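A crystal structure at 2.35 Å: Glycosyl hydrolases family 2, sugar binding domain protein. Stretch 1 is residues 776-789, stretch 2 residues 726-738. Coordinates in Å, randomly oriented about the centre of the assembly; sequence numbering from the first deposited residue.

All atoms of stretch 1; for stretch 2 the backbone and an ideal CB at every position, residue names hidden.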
# COMPACT_ATOMS: atom_id res chain seq x y z
N GLN A 776 5.29 23.71 -6.09
CA GLN A 776 5.46 25.15 -5.87
C GLN A 776 5.37 25.91 -7.18
O GLN A 776 5.84 25.45 -8.22
CB GLN A 776 6.80 25.43 -5.22
CG GLN A 776 6.87 25.02 -3.77
CD GLN A 776 8.25 25.30 -3.21
OE1 GLN A 776 9.03 26.07 -3.79
NE2 GLN A 776 8.58 24.65 -2.10
N ALA A 777 4.76 27.09 -7.13
CA ALA A 777 4.63 27.93 -8.31
C ALA A 777 6.01 28.39 -8.80
O ALA A 777 6.95 28.53 -8.02
CB ALA A 777 3.75 29.13 -8.00
N ALA A 778 6.12 28.60 -10.11
CA ALA A 778 7.34 29.05 -10.76
C ALA A 778 7.05 30.44 -11.30
O ALA A 778 6.41 30.58 -12.34
CB ALA A 778 7.76 28.09 -11.87
N ASN A 779 7.48 31.46 -10.56
CA ASN A 779 7.14 32.86 -10.86
C ASN A 779 5.63 33.03 -11.01
O ASN A 779 5.13 33.58 -12.00
CB ASN A 779 7.90 33.35 -12.11
CG ASN A 779 9.40 33.24 -11.95
OD1 ASN A 779 10.06 32.45 -12.64
ND2 ASN A 779 9.96 34.00 -11.01
N GLY A 780 4.89 32.56 -10.00
CA GLY A 780 3.45 32.72 -9.95
C GLY A 780 2.66 31.77 -10.82
O GLY A 780 1.49 32.02 -11.11
N ARG A 781 3.26 30.65 -11.22
CA ARG A 781 2.75 29.82 -12.29
C ARG A 781 2.96 28.35 -11.95
O ARG A 781 4.02 27.97 -11.45
CB ARG A 781 3.47 30.23 -13.57
CG ARG A 781 3.21 29.44 -14.80
CD ARG A 781 3.79 30.25 -15.98
NE ARG A 781 3.67 29.55 -17.25
CZ ARG A 781 4.70 29.05 -17.92
NH1 ARG A 781 5.93 29.20 -17.46
NH2 ARG A 781 4.49 28.41 -19.07
N ALA A 782 1.95 27.53 -12.20
CA ALA A 782 2.10 26.08 -12.11
C ALA A 782 1.15 25.44 -13.11
O ALA A 782 0.05 25.94 -13.34
CB ALA A 782 1.84 25.55 -10.70
N SER A 783 1.59 24.33 -13.69
CA SER A 783 0.91 23.75 -14.84
C SER A 783 0.87 22.25 -14.71
O SER A 783 1.79 21.64 -14.17
CB SER A 783 1.61 24.13 -16.16
OG SER A 783 1.51 25.51 -16.35
N ILE A 784 -0.15 21.64 -15.29
CA ILE A 784 -0.27 20.19 -15.29
C ILE A 784 -0.91 19.75 -16.60
O ILE A 784 -1.79 20.43 -17.13
CB ILE A 784 -1.08 19.71 -14.07
CG1 ILE A 784 -1.08 18.18 -14.01
CG2 ILE A 784 -2.46 20.32 -14.08
CD1 ILE A 784 -1.37 17.62 -12.64
N ARG A 785 -0.45 18.61 -17.12
CA ARG A 785 -1.03 18.02 -18.32
C ARG A 785 -2.28 17.21 -17.99
O ARG A 785 -2.37 16.56 -16.94
CB ARG A 785 -0.00 17.13 -19.01
CG ARG A 785 0.95 17.90 -19.88
CD ARG A 785 2.19 17.10 -20.17
NE ARG A 785 3.25 17.96 -20.69
CZ ARG A 785 4.50 17.57 -20.92
NH1 ARG A 785 4.86 16.32 -20.69
NH2 ARG A 785 5.39 18.45 -21.38
N VAL A 786 -3.24 17.25 -18.92
CA VAL A 786 -4.53 16.58 -18.80
C VAL A 786 -4.70 15.66 -20.00
O VAL A 786 -4.45 16.08 -21.14
CB VAL A 786 -5.69 17.59 -18.73
CG1 VAL A 786 -7.00 16.89 -18.39
CG2 VAL A 786 -5.38 18.67 -17.71
N ASN A 787 -5.12 14.42 -19.77
CA ASN A 787 -5.21 13.48 -20.89
C ASN A 787 -6.43 13.81 -21.74
O ASN A 787 -7.54 13.95 -21.21
CB ASN A 787 -5.27 12.04 -20.40
CG ASN A 787 -5.14 11.05 -21.56
OD1 ASN A 787 -6.13 10.71 -22.20
ND2 ASN A 787 -3.92 10.63 -21.85
N LYS A 788 -6.22 13.92 -23.05
CA LYS A 788 -7.28 14.39 -23.94
C LYS A 788 -8.46 13.42 -23.98
O LYS A 788 -9.62 13.84 -23.91
CB LYS A 788 -6.72 14.59 -25.35
CG LYS A 788 -6.71 16.04 -25.84
CD LYS A 788 -6.14 16.14 -27.25
CE LYS A 788 -5.96 17.60 -27.68
NZ LYS A 788 -5.08 17.72 -28.88
N GLN A 789 -8.17 12.11 -24.06
CA GLN A 789 -9.22 11.09 -24.12
C GLN A 789 -10.25 11.26 -23.01
O GLN A 789 -11.45 11.09 -23.24
CB GLN A 789 -8.60 9.70 -24.04
CG GLN A 789 -7.82 9.26 -25.29
CD GLN A 789 -6.85 8.12 -24.99
OE1 GLN A 789 -5.75 8.34 -24.49
NE2 GLN A 789 -7.28 6.89 -25.28
N UNK A 726 -1.28 21.89 -26.79
CA UNK A 726 -0.77 21.82 -28.15
C UNK A 726 -0.39 20.41 -28.54
O UNK A 726 0.41 20.23 -29.47
CB UNK A 726 0.44 22.74 -28.31
N UNK A 727 -0.97 19.40 -27.89
CA UNK A 727 -0.62 18.04 -28.24
C UNK A 727 -1.84 17.27 -28.69
O UNK A 727 -2.96 17.63 -28.35
CB UNK A 727 0.05 17.33 -27.06
N UNK A 728 -1.61 16.21 -29.49
CA UNK A 728 -2.71 15.36 -29.90
C UNK A 728 -3.24 14.51 -28.76
O UNK A 728 -4.35 13.97 -28.86
CB UNK A 728 -2.27 14.46 -31.06
N UNK A 729 -2.48 14.37 -27.67
CA UNK A 729 -2.89 13.53 -26.55
C UNK A 729 -3.22 14.29 -25.27
O UNK A 729 -3.89 13.72 -24.40
CB UNK A 729 -1.78 12.52 -26.25
N UNK A 730 -2.76 15.53 -25.11
CA UNK A 730 -2.84 16.17 -23.81
C UNK A 730 -3.22 17.63 -23.95
O UNK A 730 -2.95 18.28 -24.96
CB UNK A 730 -1.51 16.04 -23.06
N UNK A 731 -3.85 18.14 -22.90
CA UNK A 731 -4.08 19.56 -22.70
C UNK A 731 -3.20 20.01 -21.55
O UNK A 731 -3.03 19.29 -20.56
CB UNK A 731 -5.55 19.86 -22.43
N UNK A 732 -2.62 21.20 -21.68
CA UNK A 732 -1.84 21.80 -20.62
C UNK A 732 -2.71 22.83 -19.92
O UNK A 732 -3.23 23.74 -20.56
CB UNK A 732 -0.55 22.43 -21.16
N UNK A 733 -2.88 22.68 -18.61
CA UNK A 733 -3.66 23.60 -17.81
C UNK A 733 -2.69 24.39 -16.94
O UNK A 733 -1.73 23.82 -16.39
CB UNK A 733 -4.70 22.86 -16.97
N UNK A 734 -2.93 25.69 -16.80
CA UNK A 734 -2.04 26.59 -16.10
C UNK A 734 -2.78 27.30 -14.98
O UNK A 734 -3.88 27.83 -15.19
CB UNK A 734 -1.43 27.60 -17.07
N UNK A 735 -2.19 27.30 -13.79
CA UNK A 735 -2.66 28.13 -12.69
C UNK A 735 -1.76 29.35 -12.56
O UNK A 735 -0.54 29.24 -12.64
CB UNK A 735 -2.69 27.34 -11.38
N UNK A 736 -2.38 30.51 -12.36
CA UNK A 736 -1.67 31.77 -12.24
C UNK A 736 -2.06 32.41 -10.91
O UNK A 736 -3.25 32.56 -10.62
CB UNK A 736 -1.98 32.70 -13.42
N UNK A 737 -1.07 32.78 -10.11
CA UNK A 737 -1.32 33.55 -8.91
C UNK A 737 -1.29 35.03 -9.28
O UNK A 737 -0.31 35.49 -9.89
CB UNK A 737 -0.30 33.23 -7.82
N UNK A 738 -2.35 35.77 -8.95
CA UNK A 738 -2.42 37.20 -9.24
C UNK A 738 -2.74 37.95 -7.96
O UNK A 738 -3.25 37.39 -6.99
CB UNK A 738 -3.47 37.50 -10.32

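Strand 781-787 runs antiparallel to 730-738, so CB directions alternate: even positions of the second strand up to 736 share a face with R781, S783, R785 and N787, odd ones up to 735 a face with A782, I784 and V786.

Position 726 has no atom of stretch 1 within 5.5 Å of its ideal CB, which leaves the choice open; it is Q726, whose OE1 accepts from a water (3.2 Å) that in turn accepts weakly from R785 NE (3.2 Å). At 727 the CB points toward stretch 1 with room for many polar or small residues; it is D727. At 728 the CB points away, so little is decided; it is A728. At 729 the CB also points away, with N787 ND2 5.2 Å from the ideal CB; polar residues are among several that would do. It is E729, whose backbone O accepts from K788 N at 2.7 Å.

At 730 the ideal CB is 3.5 Å from V786 O and 4.4 Å from R785 CG, compatible with a small or beta-branched residue. T730 fits, its OG1 4.1 Å from R785 CG.

Position 731 pairs with V786 through two backbone hydrogen bonds, and its CB faces V786 and the K788 aliphatic chain; branched apolar residues suit it. I731 places CD1 3.7 Å from K788 CG.

The CB at 732 is 4.9 Å from R785 CG, so a long aliphatic or polar chain could lie along the arginine. In L732 (chi1 t, chi2 p) the end of the side chain comes nearer to stretch 1, CD1 lying 3.7 Å from S783 CB and 3.6 Å from I784 O.

At 733 V786 CG2 is 4.3 Å from the ideal CB, with I784 on the same face: an apolar site for valine, isoleucine or leucine. V733 packs CG2 against V786 CG2 at 3.7 Å.

Position 734 has S783 OG 3.7 Å and R781 NE 5.5 Å from its CB. An acceptor on a chain of moderate length is favoured, glutamate as readily as glutamine. Q734 extends (chi1 and chi2 t) and OE1 accepts from R781 NE at 2.7 Å with a 165° angle, at the guanidinium edge. A water donates to the same OE1 (2.8 Å) and also hydrogen-bonds S783 OG (3.1 Å).

At 735 the CB lies 3.7 Å from A782 O and opposite an alanine, which asks for no particular bulk. A735 adds little side chain; its N donates to A782 O at 2.7 Å.

The CB at 736 is 4.2 Å from G780 O, and many extended residues would serve; E736 is bonded elsewhere in the structure through OE2. At 737 the CB points sideways, with A777 CB available to an apolar chain: L737 CD1 meets it at 4.0 Å. Position 738 points away, unconstrained here, and is I738.

Stretch 2 726-738: QDAETILVQAELI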
# COMPACT_ATOMS: atom_id res chain seq x y z
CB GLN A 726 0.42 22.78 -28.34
CG GLN A 726 1.74 22.34 -27.68
CD GLN A 726 1.64 22.11 -26.15
OE1 GLN A 726 0.96 21.17 -25.67
NE2 GLN A 726 2.35 22.97 -25.39
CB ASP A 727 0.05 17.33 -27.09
CG ASP A 727 1.30 16.64 -27.51
OD1 ASP A 727 2.15 17.31 -28.14
OD2 ASP A 727 1.41 15.43 -27.23
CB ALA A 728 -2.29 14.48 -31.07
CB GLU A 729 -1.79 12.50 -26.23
CG GLU A 729 -1.25 11.77 -27.44
CD GLU A 729 0.25 11.96 -27.62
OE1 GLU A 729 0.95 12.20 -26.61
OE2 GLU A 729 0.72 11.85 -28.78
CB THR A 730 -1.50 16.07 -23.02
OG1 THR A 730 -0.56 17.00 -23.56
CG2 THR A 730 -0.90 14.66 -23.10
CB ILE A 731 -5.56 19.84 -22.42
CG1 ILE A 731 -6.40 19.56 -23.67
CG2 ILE A 731 -5.76 21.27 -21.91
CD1 ILE A 731 -7.60 18.66 -23.43
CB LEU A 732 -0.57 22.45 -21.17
CG LEU A 732 0.35 23.08 -20.11
CD1 LEU A 732 0.77 22.02 -19.07
CD2 LEU A 732 1.57 23.77 -20.74
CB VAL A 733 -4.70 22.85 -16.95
CG1 VAL A 733 -5.25 23.73 -15.85
CG2 VAL A 733 -5.83 22.34 -17.82
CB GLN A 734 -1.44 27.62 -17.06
CG GLN A 734 -0.59 28.67 -16.36
CD GLN A 734 -0.01 29.70 -17.32
OE1 GLN A 734 1.03 29.48 -17.95
NE2 GLN A 734 -0.68 30.84 -17.42
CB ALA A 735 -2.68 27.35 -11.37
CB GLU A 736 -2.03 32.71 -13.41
CG GLU A 736 -1.09 33.90 -13.57
CD GLU A 736 -1.56 34.87 -14.65
OE1 GLU A 736 -2.74 35.28 -14.62
OE2 GLU A 736 -0.76 35.20 -15.55
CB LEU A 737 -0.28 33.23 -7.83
CG LEU A 737 -0.28 31.76 -7.39
CD1 LEU A 737 0.87 31.43 -6.49
CD2 LEU A 737 -1.60 31.43 -6.70
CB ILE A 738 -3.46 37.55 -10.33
CG1 ILE A 738 -4.87 37.28 -9.80
CG2 ILE A 738 -3.18 36.80 -11.62
CD1 ILE A 738 -5.96 37.88 -10.65
O HOH W 1 1.99 19.78 -22.96
O HOH W 2 1.37 26.97 -19.06
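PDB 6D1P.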